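DNA-binding protein reb1 (Schizosaccharomyces pombe, PDB 5EYB) binds specific DNA sites in the rRNA gene enhancer and promoter and upstream of many RNA polymerase II genes, and helps terminate transcription by RNA polymerase I. Local coordinates at residues Trp226-Glu231 and Gln326-Lys331; Thr232-Ile237 and Gln273-Ala278; Leu255-Leu260 and Leu266-Lys271. All coordinates share one frame; numbering follows the deposited sequence.

The three contacts belong to the DNA-binding region of the protein, in and beside its second Myb-type repeat. Contacts 1 and 2 share helix 228-238; contacts 2 and 3 share helix 265-275. Contact 3 is nested along the chain inside contact 2, and contact 2 inside contact 1. Contacts 2 and 3 are buried and form part of the repeat's core. Contact 1 is only partly buried and joins the repeat to helix 320-333. Across their segments all three are apolar, without hydrogen bonds. Their polar chemistry differs: a capped helix start with charged partners in contact 1, a helix end in contact 2, and groups meeting DNA in contact 3.

Contact 1 (Trp226-Glu231 and Gln326-Lys331); sequences WSLEEE and QFINLK
Leu228 and Ile328 mark the closest approach of the two backbones, with Leu228 CA and Ile328 CA 8.5 Å apart. Segment 226-231 holds a short lead-in and the first turn of helix 228-238. Segment 326-331 is helical throughout and belongs to helix 320-333. Three side chains make the contact. Leu228 points toward the second helix, and its CD1 does the touching. That methyl meets Ile328 CD1 at 3.6 Å. The two side chains slide past each other in opposite directions. The same Leu228 CD1 comes obliquely to the Phe327 ring, at 4.4 Å from Phe327 CD2. Leu228 has CG anti to the backbone N (chi1 -176°), which carries the isobutyl group out across the gap. One face of the Phe327 ring is covered by its own helix, with Lys331 CD 3.5 Å above the ring plane and offset toward the rim. Phe327 also packs on Ile294 of helix 284-299 and on Ile305 in a loop.

The start of the first helix is held by a capping box. Ser227 is the N-cap, and its OG accepts from Glu230 N at 3.0 Å. In return, Ser227 N makes a weak bond to Glu230 OE1 at 3.3 Å. The Glu230 carboxylate also forms salt bridges with Lys222 and Arg263, and its CD lies over one face of the Trp226 ring. Glu231 forms a salt bridge with Lys271.

No hydrogen bond crosses between the segments. The join therefore rests on apolar packing, which buries 154 Å² over both sides. Glu230 and Glu231 pair with basic residues of the same chain, while Leu228 makes the apolar join to helix 320-333.

Contact 2 (Thr232-Ile237 and Gln273-Ala278); sequences TQLLQI and QQLTKA
Leu275 meets both Leu234 and Leu235 through a single methyl group, its CD1. Leu234 CD2 lies 4.1 Å from Leu275 CD1. Leu235 CD2 lies at the same 4.1 Å from Leu275 CD1, in a direction roughly perpendicular to the first. In both pairs the side chains cross obliquely. No hydrogen bond crosses between the segments, and the surface buried is modest, 121 Å² over both sides.

The two neighbouring leucines reach the same methyl by different torsions. Leu234 points toward the second segment and holds CG anti to the backbone N (chi1 177°). Leu235 starts out across the line of approach. Its CG is anti to the carbonyl carbon instead (chi1 -63°), and this swings its CD2 back to the shared partner. The backbones stay well apart, with Leu235 CA and Leu275 CA 9.1 Å from each other. The leucine side chains span that distance.

Behind this first shell, the helix carrying Leu275 comes to an end. Thr276 is the first residue to leave helical backbone angles, and its OG1 bonds back to Phe272 O. Lys277 O then accepts from Gln322 NE2, which ties the departing chain to helix 320-333.

Leu234 also packs on Val256 of helix 253-260 and on Cys268 and Lys271 of helix 265-275, while Leu235 packs on Ile328 and Leu275 on Asp321, both of helix 320-333. The contact thus joins the first and last helices of the second Myb-type repeat, with helix 253-260 beside Leu234 and helix 320-333 beside Leu235.

Contact 3 (Leu255-Leu260 and Leu266-Lys271); sequences LVAQML and LQCRYK. With nucleotides of chain C; nucleotides of chain B.
Tyr270 turns one ring face to the thymine methyl of DT11 of chain C. That C7 lies 3.8 Å above the ring plane, offset toward the rim. With CG anti to the backbone N (chi1 -176°), the ring reaches the DNA. At the ring's edge, in plane, is OP2 of DA10 of chain C, which accepts a hydrogen bond from Tyr270 OH; the modelled length is doubtfully short. A leucine here would probably leave that phosphate without its hydroxyl partner and the thymine methyl without a flat face against it. Gln267 NE2 gives a bent bond (135°) to OP1 of DT11 of chain C at 2.7 Å. OP2 of DT15 of chain B lies obliquely to the Arg269 guanidinium, 3.2 Å from Arg269 NH2.

On the protein side, Cys268 points toward helix 253-260. Its SG meets Leu260 CD2 at 3.6 Å, and its CB meets Val256 CG1 at 3.7 Å. Ala257 CB is 4.2 Å from Cys268 SG. The axes of the short segments pass 9.1 Å apart at 100°. Such a crossing, with the second helix laid against DNA, is characteristic of a Myb-type helix-turn-helix and matches the motif predicted here.

Contact 1 (Trp226-Glu231 and Gln326-Lys331)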
loop_
_atom_site.group_PDB
_atom_site.type_symbol
_atom_site.label_atom_id
_atom_site.label_comp_id
_atom_site.label_asym_id
_atom_site.label_seq_id
_atom_site.Cartn_x
_atom_site.Cartn_y
_atom_site.Cartn_z
ATOM N N TRP A 226 7.360 13.847 -9.329
ATOM C CA TRP A 226 7.320 15.039 -8.489
ATOM C C TRP A 226 8.229 16.143 -9.020
ATOM O O TRP A 226 9.334 15.874 -9.492
ATOM C CB TRP A 226 7.729 14.690 -7.058
ATOM C CG TRP A 226 6.728 13.873 -6.293
ATOM C CD1 TRP A 226 6.254 12.635 -6.621
ATOM C CD2 TRP A 226 6.106 14.224 -5.051
ATOM N NE1 TRP A 226 5.365 12.201 -5.667
ATOM C CE2 TRP A 226 5.257 13.160 -4.693
ATOM C CE3 TRP A 226 6.179 15.341 -4.212
ATOM C CZ2 TRP A 226 4.488 13.177 -3.531
ATOM C CZ3 TRP A 226 5.413 15.358 -3.060
ATOM C CH2 TRP A 226 4.579 14.282 -2.731
ATOM N N SER A 227 7.763 17.385 -8.941
ATOM C CA SER A 227 8.605 18.527 -9.269
ATOM C C SER A 227 9.409 18.924 -8.038
ATOM O O SER A 227 9.057 18.550 -6.920
ATOM C CB SER A 227 7.765 19.707 -9.764
ATOM O OG SER A 227 7.012 20.278 -8.708
ATOM N N LEU A 228 10.488 19.671 -8.245
ATOM C CA LEU A 228 11.315 20.141 -7.137
ATOM C C LEU A 228 10.491 20.992 -6.180
ATOM O O LEU A 228 10.662 20.921 -4.963
ATOM C CB LEU A 228 12.508 20.947 -7.652
ATOM C CG LEU A 228 13.506 21.422 -6.594
ATOM C CD1 LEU A 228 14.337 20.256 -6.092
ATOM C CD2 LEU A 228 14.397 22.530 -7.138
ATOM N N GLU A 229 9.601 21.803 -6.746
ATOM C CA GLU A 229 8.702 22.640 -5.963
ATOM C C GLU A 229 7.768 21.780 -5.116
ATOM O O GLU A 229 7.564 22.039 -3.928
ATOM C CB GLU A 229 7.897 23.562 -6.889
ATOM C CG GLU A 229 6.815 24.369 -6.188
ATOM C CD GLU A 229 7.376 25.333 -5.161
ATOM O OE1 GLU A 229 8.482 25.868 -5.388
ATOM O OE2 GLU A 229 6.713 25.553 -4.125
ATOM N N GLU A 230 7.216 20.748 -5.745
ATOM C CA GLU A 230 6.297 19.830 -5.089
ATOM C C GLU A 230 6.958 19.122 -3.907
ATOM O O GLU A 230 6.373 19.018 -2.829
ATOM C CB GLU A 230 5.780 18.807 -6.099
ATOM C CG GLU A 230 4.357 18.347 -5.857
ATOM C CD GLU A 230 3.815 17.536 -7.016
ATOM O OE1 GLU A 230 4.549 17.360 -8.011
ATOM O OE2 GLU A 230 2.657 17.075 -6.937
ATOM N N GLU A 231 8.180 18.642 -4.114
ATOM C CA GLU A 231 8.931 17.953 -3.066
ATOM C C GLU A 231 9.348 18.902 -1.947
ATOM O O GLU A 231 9.417 18.515 -0.779
ATOM C CB GLU A 231 10.166 17.279 -3.660
ATOM C CG GLU A 231 9.860 16.044 -4.482
ATOM C CD GLU A 231 10.902 15.785 -5.547
ATOM O OE1 GLU A 231 11.578 16.752 -5.958
ATOM O OE2 GLU A 231 11.042 14.620 -5.973
ATOM N N GLN A 326 19.061 16.255 -0.104
ATOM C CA GLN A 326 20.279 16.958 0.276
ATOM C C GLN A 326 20.387 18.310 -0.419
ATOM O O GLN A 326 20.840 19.291 0.172
ATOM C CB GLN A 326 21.509 16.106 -0.039
ATOM C CG GLN A 326 22.830 16.769 0.329
ATOM C CD GLN A 326 22.989 16.982 1.825
ATOM O OE1 GLN A 326 22.261 16.401 2.630
ATOM N NE2 GLN A 326 23.948 17.818 2.203
ATOM N N PHE A 327 19.966 18.354 -1.678
ATOM C CA PHE A 327 19.990 19.592 -2.445
ATOM C C PHE A 327 19.033 20.627 -1.854
ATOM O O PHE A 327 19.350 21.816 -1.816
ATOM C CB PHE A 327 19.645 19.317 -3.911
ATOM C CG PHE A 327 19.710 20.534 -4.790
ATOM C CD1 PHE A 327 20.799 21.388 -4.737
ATOM C CD2 PHE A 327 18.690 20.812 -5.682
ATOM C CE1 PHE A 327 20.863 22.503 -5.549
ATOM C CE2 PHE A 327 18.749 21.924 -6.495
ATOM C CZ PHE A 327 19.838 22.771 -6.429
ATOM N N ILE A 328 17.870 20.171 -1.392
ATOM C CA ILE A 328 16.889 21.055 -0.767
ATOM C C ILE A 328 17.483 21.739 0.461
ATOM O O ILE A 328 17.373 22.956 0.622
ATOM C CB ILE A 328 15.610 20.292 -0.348
ATOM C CG1 ILE A 328 14.929 19.660 -1.561
ATOM C CG2 ILE A 328 14.639 21.226 0.358
ATOM C CD1 ILE A 328 14.458 20.660 -2.563
ATOM N N ASN A 329 18.125 20.952 1.318
ATOM C CA ASN A 329 18.703 21.479 2.548
ATOM C C ASN A 329 19.889 22.398 2.284
ATOM O O ASN A 329 20.132 23.340 3.036
ATOM C CB ASN A 329 19.123 20.335 3.469
ATOM C CG ASN A 329 17.946 19.505 3.939
ATOM O OD1 ASN A 329 16.858 19.571 3.367
ATOM N ND2 ASN A 329 18.157 18.718 4.988
ATOM N N LEU A 330 20.625 22.122 1.212
ATOM C CA LEU A 330 21.752 22.965 0.838
ATOM C C LEU A 330 21.276 24.324 0.343
ATOM O O LEU A 330 21.864 25.349 0.683
ATOM C CB LEU A 330 22.609 22.283 -0.230
ATOM C CG LEU A 330 23.494 21.141 0.268
ATOM C CD1 LEU A 330 24.246 20.511 -0.888
ATOM C CD2 LEU A 330 24.459 21.638 1.335
ATOM N N LYS A 331 20.212 24.329 -0.457
ATOM C CA LYS A 331 19.619 25.577 -0.935
ATOM C C LYS A 331 19.140 26.431 0.236
ATOM O O LYS A 331 19.229 27.659 0.204
ATOM C CB LYS A 331 18.456 25.294 -1.892
ATOM C CG LYS A 331 18.872 24.960 -3.317
ATOM C CD LYS A 331 17.709 24.387 -4.122
ATOM C CE LYS A 331 16.536 25.349 -4.195
ATOM N NZ LYS A 331 16.871 26.592 -4.937
#

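Contact 2 (Thr232-Ile237 and Gln273-Ala278)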
loop_
_atom_site.group_PDB
_atom_site.type_symbol
_atom_site.label_atom_id
_atom_site.label_comp_id
_atom_site.label_asym_id
_atom_site.label_seq_id
_atom_site.Cartn_x
_atom_site.Cartn_y
_atom_site.Cartn_z
ATOM N N THR A 232 9.633 20.146 -2.316
ATOM C CA THR A 232 10.022 21.158 -1.348
ATOM C C THR A 232 8.824 21.532 -0.483
ATOM O O THR A 232 8.948 21.689 0.732
ATOM C CB THR A 232 10.579 22.419 -2.036
ATOM O OG1 THR A 232 11.579 22.044 -2.991
ATOM C CG2 THR A 232 11.186 23.366 -1.012
ATOM N N GLN A 233 7.664 21.669 -1.119
ATOM C CA GLN A 233 6.432 21.986 -0.407
ATOM C C GLN A 233 6.099 20.888 0.599
ATOM O O GLN A 233 5.649 21.166 1.711
ATOM C CB GLN A 233 5.274 22.178 -1.389
ATOM N N LEU A 234 6.336 19.642 0.198
ATOM C CA LEU A 234 6.100 18.486 1.054
ATOM C C LEU A 234 6.952 18.537 2.312
ATOM O O LEU A 234 6.523 18.120 3.385
ATOM C CB LEU A 234 6.386 17.189 0.296
ATOM C CG LEU A 234 6.232 15.908 1.119
ATOM C CD1 LEU A 234 4.770 15.654 1.435
ATOM C CD2 LEU A 234 6.843 14.727 0.394
ATOM N N LEU A 235 8.174 19.036 2.175
ATOM C CA LEU A 235 9.067 19.144 3.319
ATOM C C LEU A 235 8.655 20.285 4.241
ATOM O O LEU A 235 8.900 20.241 5.445
ATOM C CB LEU A 235 10.504 19.342 2.849
ATOM C CG LEU A 235 11.055 18.168 2.045
ATOM C CD1 LEU A 235 12.428 18.487 1.483
ATOM C CD2 LEU A 235 11.099 16.937 2.929
ATOM N N GLN A 236 8.031 21.309 3.667
ATOM C CA GLN A 236 7.616 22.465 4.445
ATOM C C GLN A 236 6.412 22.136 5.325
ATOM O O GLN A 236 6.286 22.666 6.429
ATOM C CB GLN A 236 7.295 23.647 3.524
ATOM N N ILE A 237 5.537 21.256 4.842
ATOM C CA ILE A 237 4.304 20.948 5.563
ATOM C C ILE A 237 4.512 19.922 6.673
ATOM O O ILE A 237 3.764 19.903 7.647
ATOM C CB ILE A 237 3.200 20.445 4.609
ATOM C CG1 ILE A 237 3.738 19.382 3.659
ATOM C CG2 ILE A 237 2.644 21.590 3.796
ATOM C CD1 ILE A 237 3.531 17.983 4.139
ATOM N N GLN A 273 9.250 9.214 2.787
ATOM C CA GLN A 273 10.100 8.129 3.264
ATOM C C GLN A 273 11.359 7.998 2.414
ATOM O O GLN A 273 12.450 7.762 2.934
ATOM C CB GLN A 273 9.329 6.810 3.272
ATOM C CG GLN A 273 8.309 6.706 4.393
ATOM C CD GLN A 273 7.453 5.460 4.291
ATOM O OE1 GLN A 273 7.296 4.887 3.212
ATOM N NE2 GLN A 273 6.896 5.030 5.419
ATOM N N GLN A 274 11.202 8.159 1.106
ATOM C CA GLN A 274 12.326 8.046 0.190
ATOM C C GLN A 274 13.277 9.233 0.327
ATOM O O GLN A 274 14.495 9.069 0.256
ATOM C CB GLN A 274 11.832 7.927 -1.251
ATOM C CG GLN A 274 10.768 6.861 -1.458
ATOM C CD GLN A 274 11.165 5.510 -0.888
ATOM O OE1 GLN A 274 10.381 4.860 -0.197
ATOM N NE2 GLN A 274 12.385 5.078 -1.184
ATOM N N LEU A 275 12.720 10.424 0.520
ATOM C CA LEU A 275 13.533 11.623 0.701
ATOM C C LEU A 275 14.334 11.561 1.999
ATOM O O LEU A 275 15.474 12.016 2.060
ATOM C CB LEU A 275 12.656 12.879 0.702
ATOM C CG LEU A 275 11.977 13.333 -0.593
ATOM C CD1 LEU A 275 10.895 14.358 -0.277
ATOM C CD2 LEU A 275 12.989 13.911 -1.572
ATOM N N THR A 276 13.729 10.995 3.038
ATOM C CA THR A 276 14.327 11.014 4.367
ATOM C C THR A 276 15.027 9.706 4.728
ATOM O O THR A 276 15.417 9.509 5.881
ATOM C CB THR A 276 13.268 11.327 5.443
ATOM O OG1 THR A 276 12.155 10.436 5.297
ATOM C CG2 THR A 276 12.781 12.759 5.305
ATOM N N LYS A 277 15.193 8.822 3.747
ATOM C CA LYS A 277 15.858 7.539 3.976
ATOM C C LYS A 277 17.288 7.729 4.477
ATOM O O LYS A 277 17.924 8.746 4.196
ATOM C CB LYS A 277 15.862 6.699 2.697
ATOM N N ALA A 278 17.780 6.747 5.227
ATOM C CA ALA A 278 19.130 6.795 5.778
ATOM C C ALA A 278 20.178 6.866 4.671
ATOM O O ALA A 278 20.341 5.920 3.898
ATOM C CB ALA A 278 19.380 5.586 6.668
#

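Contact 3 (Leu255-Leu260 and Leu266-Lys271)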
loop_
_atom_site.group_PDB
_atom_site.type_symbol
_atom_site.label_atom_id
_atom_site.label_comp_id
_atom_site.label_asym_id
_atom_site.label_seq_id
_atom_site.Cartn_x
_atom_site.Cartn_y
_atom_site.Cartn_z
ATOM N N LEU A 255 -3.936 14.945 6.309
ATOM C CA LEU A 255 -3.853 16.400 6.337
ATOM C C LEU A 255 -2.708 16.880 5.452
ATOM O O LEU A 255 -2.820 17.910 4.790
ATOM C CB LEU A 255 -3.671 16.916 7.765
ATOM C CG LEU A 255 -3.592 18.438 7.929
ATOM C CD1 LEU A 255 -4.884 19.104 7.472
ATOM C CD2 LEU A 255 -3.260 18.816 9.370
ATOM N N VAL A 256 -1.615 16.123 5.442
ATOM C CA VAL A 256 -0.450 16.437 4.621
ATOM C C VAL A 256 -0.817 16.521 3.141
ATOM O O VAL A 256 -0.428 17.461 2.447
ATOM C CB VAL A 256 0.665 15.388 4.818
ATOM C CG1 VAL A 256 1.571 15.311 3.595
ATOM C CG2 VAL A 256 1.457 15.681 6.088
ATOM N N ALA A 257 -1.575 15.538 2.668
ATOM C CA ALA A 257 -2.008 15.510 1.277
ATOM C C ALA A 257 -2.968 16.658 0.972
ATOM O O ALA A 257 -2.915 17.258 -0.101
ATOM C CB ALA A 257 -2.660 14.177 0.956
ATOM N N GLN A 258 -3.846 16.955 1.924
ATOM C CA GLN A 258 -4.814 18.030 1.763
ATOM C C GLN A 258 -4.126 19.372 1.526
ATOM O O GLN A 258 -4.526 20.138 0.648
ATOM C CB GLN A 258 -5.725 18.115 2.990
ATOM C CG GLN A 258 -6.645 19.326 2.999
ATOM C CD GLN A 258 -7.412 19.464 4.300
ATOM O OE1 GLN A 258 -7.694 18.473 4.975
ATOM N NE2 GLN A 258 -7.746 20.698 4.663
ATOM N N MET A 259 -3.085 19.648 2.305
ATOM C CA MET A 259 -2.362 20.911 2.196
ATOM C C MET A 259 -1.485 20.973 0.947
ATOM O O MET A 259 -1.327 22.036 0.349
ATOM C CB MET A 259 -1.512 21.146 3.442
ATOM C CG MET A 259 -2.321 21.341 4.713
ATOM S SD MET A 259 -1.283 21.719 6.137
ATOM C CE MET A 259 -0.519 20.129 6.438
ATOM N N LEU A 260 -0.912 19.839 0.556
ATOM C CA LEU A 260 -0.132 19.771 -0.675
ATOM C C LEU A 260 -1.065 19.908 -1.877
ATOM O O LEU A 260 -0.810 20.694 -2.788
ATOM C CB LEU A 260 0.662 18.465 -0.743
ATOM C CG LEU A 260 1.723 18.347 -1.839
ATOM C CD1 LEU A 260 2.723 19.491 -1.763
ATOM C CD2 LEU A 260 2.439 17.011 -1.740
ATOM N N LEU A 266 -0.965 8.549 0.590
ATOM C CA LEU A 266 -0.020 7.447 0.479
ATOM C C LEU A 266 1.166 7.830 -0.391
ATOM O O LEU A 266 2.292 7.394 -0.147
ATOM C CB LEU A 266 -0.705 6.201 -0.080
ATOM C CG LEU A 266 -1.719 5.535 0.850
ATOM C CD1 LEU A 266 -2.309 4.296 0.202
ATOM C CD2 LEU A 266 -1.076 5.185 2.183
ATOM N N GLN A 267 0.909 8.644 -1.409
ATOM C CA GLN A 267 1.973 9.167 -2.256
ATOM C C GLN A 267 2.908 10.059 -1.450
ATOM O O GLN A 267 4.127 10.003 -1.611
ATOM C CB GLN A 267 1.396 9.946 -3.436
ATOM C CG GLN A 267 0.846 9.079 -4.548
ATOM C CD GLN A 267 0.372 9.900 -5.727
ATOM O OE1 GLN A 267 -0.407 10.840 -5.570
ATOM N NE2 GLN A 267 0.852 9.561 -6.917
ATOM N N CYS A 268 2.326 10.887 -0.588
ATOM C CA CYS A 268 3.107 11.772 0.266
ATOM C C CYS A 268 3.900 10.957 1.269
ATOM O O CYS A 268 5.089 11.194 1.483
ATOM C CB CYS A 268 2.203 12.765 0.995
ATOM S SG CYS A 268 1.360 13.954 -0.075
ATOM N N ARG A 269 3.223 9.994 1.884
ATOM C CA ARG A 269 3.844 9.115 2.858
ATOM C C ARG A 269 5.029 8.390 2.238
ATOM O O ARG A 269 6.072 8.250 2.870
ATOM C CB ARG A 269 2.827 8.108 3.398
ATOM C CG ARG A 269 3.387 7.168 4.453
ATOM C CD ARG A 269 2.353 6.139 4.883
ATOM N NE ARG A 269 2.920 5.150 5.796
ATOM C CZ ARG A 269 3.555 4.050 5.402
ATOM N NH1 ARG A 269 3.702 3.792 4.110
ATOM N NH2 ARG A 269 4.043 3.207 6.301
ATOM N N TYR A 270 4.868 7.948 0.995
ATOM C CA TYR A 270 5.926 7.221 0.306
ATOM C C TYR A 270 7.087 8.135 -0.069
ATOM O O TYR A 270 8.243 7.822 0.215
ATOM C CB TYR A 270 5.385 6.530 -0.945
ATOM C CG TYR A 270 6.425 5.692 -1.649
ATOM C CD1 TYR A 270 6.716 4.403 -1.217
ATOM C CD2 TYR A 270 7.128 6.193 -2.737
ATOM C CE1 TYR A 270 7.673 3.633 -1.854
ATOM C CE2 TYR A 270 8.089 5.430 -3.382
ATOM C CZ TYR A 270 8.357 4.151 -2.935
ATOM O OH TYR A 270 9.312 3.389 -3.574
ATOM N N LYS A 271 6.775 9.258 -0.709
ATOM C CA LYS A 271 7.797 10.205 -1.150
ATOM C C LYS A 271 8.637 10.718 0.013
ATOM O O LYS A 271 9.860 10.831 -0.094
ATOM C CB LYS A 271 7.156 11.384 -1.882
ATOM C CG LYS A 271 8.102 12.553 -2.118
ATOM C CD LYS A 271 9.249 12.188 -3.043
ATOM C CE LYS A 271 8.745 11.921 -4.441
ATOM N NZ LYS A 271 9.854 11.825 -5.423
ATOM P P DA C 10 10.441 4.979 -6.688
ATOM O OP1 DA C 10 11.254 6.095 -7.217
ATOM O OP2 DA C 10 10.687 4.473 -5.321
ATOM O "O5'" DA C 10 8.901 5.383 -6.804
ATOM C "C5'" DA C 10 8.360 5.728 -8.071
ATOM C "C4'" DA C 10 6.894 5.347 -8.155
ATOM O "O4'" DA C 10 6.759 3.909 -8.054
ATOM C "C3'" DA C 10 6.006 5.944 -7.059
ATOM O "O3'" DA C 10 4.969 6.719 -7.648
ATOM C "C2'" DA C 10 5.455 4.726 -6.305
ATOM C "C1'" DA C 10 5.601 3.608 -7.319
ATOM N N9 DA C 10 5.773 2.295 -6.703
ATOM C C8 DA C 10 6.738 1.927 -5.808
ATOM N N7 DA C 10 6.650 0.679 -5.417
ATOM C C5 DA C 10 5.548 0.194 -6.101
ATOM C C6 DA C 10 4.925 -1.069 -6.123
ATOM N N6 DA C 10 5.354 -2.113 -5.404
ATOM N N1 DA C 10 3.843 -1.218 -6.915
ATOM C C2 DA C 10 3.418 -0.172 -7.631
ATOM N N3 DA C 10 3.921 1.059 -7.694
ATOM C C4 DA C 10 4.995 1.177 -6.897
ATOM P P DT C 11 3.766 7.300 -6.755
ATOM O OP1 DT C 11 3.366 8.593 -7.356
ATOM O OP2 DT C 11 4.147 7.262 -5.324
ATOM O "O5'" DT C 11 2.589 6.249 -7.002
ATOM C "C5'" DT C 11 2.253 5.887 -8.336
ATOM C "C4'" DT C 11 1.152 4.846 -8.365
ATOM O "O4'" DT C 11 1.638 3.605 -7.802
ATOM C "C3'" DT C 11 -0.113 5.216 -7.591
ATOM O "O3'" DT C 11 -1.244 5.077 -8.444
ATOM C "C2'" DT C 11 -0.141 4.219 -6.423
ATOM C "C1'" DT C 11 0.650 3.044 -6.978
ATOM N N1 DT C 11 1.336 2.223 -5.932
ATOM C C2 DT C 11 0.920 0.931 -5.702
ATOM O O2 DT C 11 0.001 0.407 -6.302
ATOM N N3 DT C 11 1.624 0.267 -4.736
ATOM C C4 DT C 11 2.684 0.749 -3.991
ATOM O O4 DT C 11 3.253 0.069 -3.142
ATOM C C5 DT C 11 3.074 2.108 -4.283
ATOM C C7 DT C 11 4.211 2.743 -3.540
ATOM C C6 DT C 11 2.392 2.770 -5.231
ATOM P P DT B 15 2.776 -0.938 7.330
ATOM O OP1 DT B 15 3.602 -1.289 8.503
ATOM O OP2 DT B 15 3.210 0.148 6.424
ATOM O "O5'" DT B 15 2.556 -2.257 6.464
ATOM C "C5'" DT B 15 1.718 -3.284 6.967
ATOM C "C4'" DT B 15 1.099 -4.085 5.838
ATOM O "O4'" DT B 15 0.125 -3.270 5.133
ATOM C "C3'" DT B 15 2.081 -4.574 4.771
ATOM O "O3'" DT B 15 1.691 -5.856 4.328
ATOM C "C2'" DT B 15 1.903 -3.547 3.667
ATOM C "C1'" DT B 15 0.406 -3.322 3.754
ATOM N N1 DT B 15 -0.043 -2.059 3.124
ATOM C C2 DT B 15 -1.111 -2.086 2.261
ATOM O O2 DT B 15 -1.723 -3.103 1.991
ATOM N N3 DT B 15 -1.445 -0.872 1.726
ATOM C C4 DT B 15 -0.827 0.340 1.958
ATOM O O4 DT B 15 -1.203 1.378 1.427
ATOM C C5 DT B 15 0.294 0.298 2.871
ATOM C C7 DT B 15 1.048 1.552 3.201
ATOM C C6 DT B 15 0.630 -0.888 3.402
#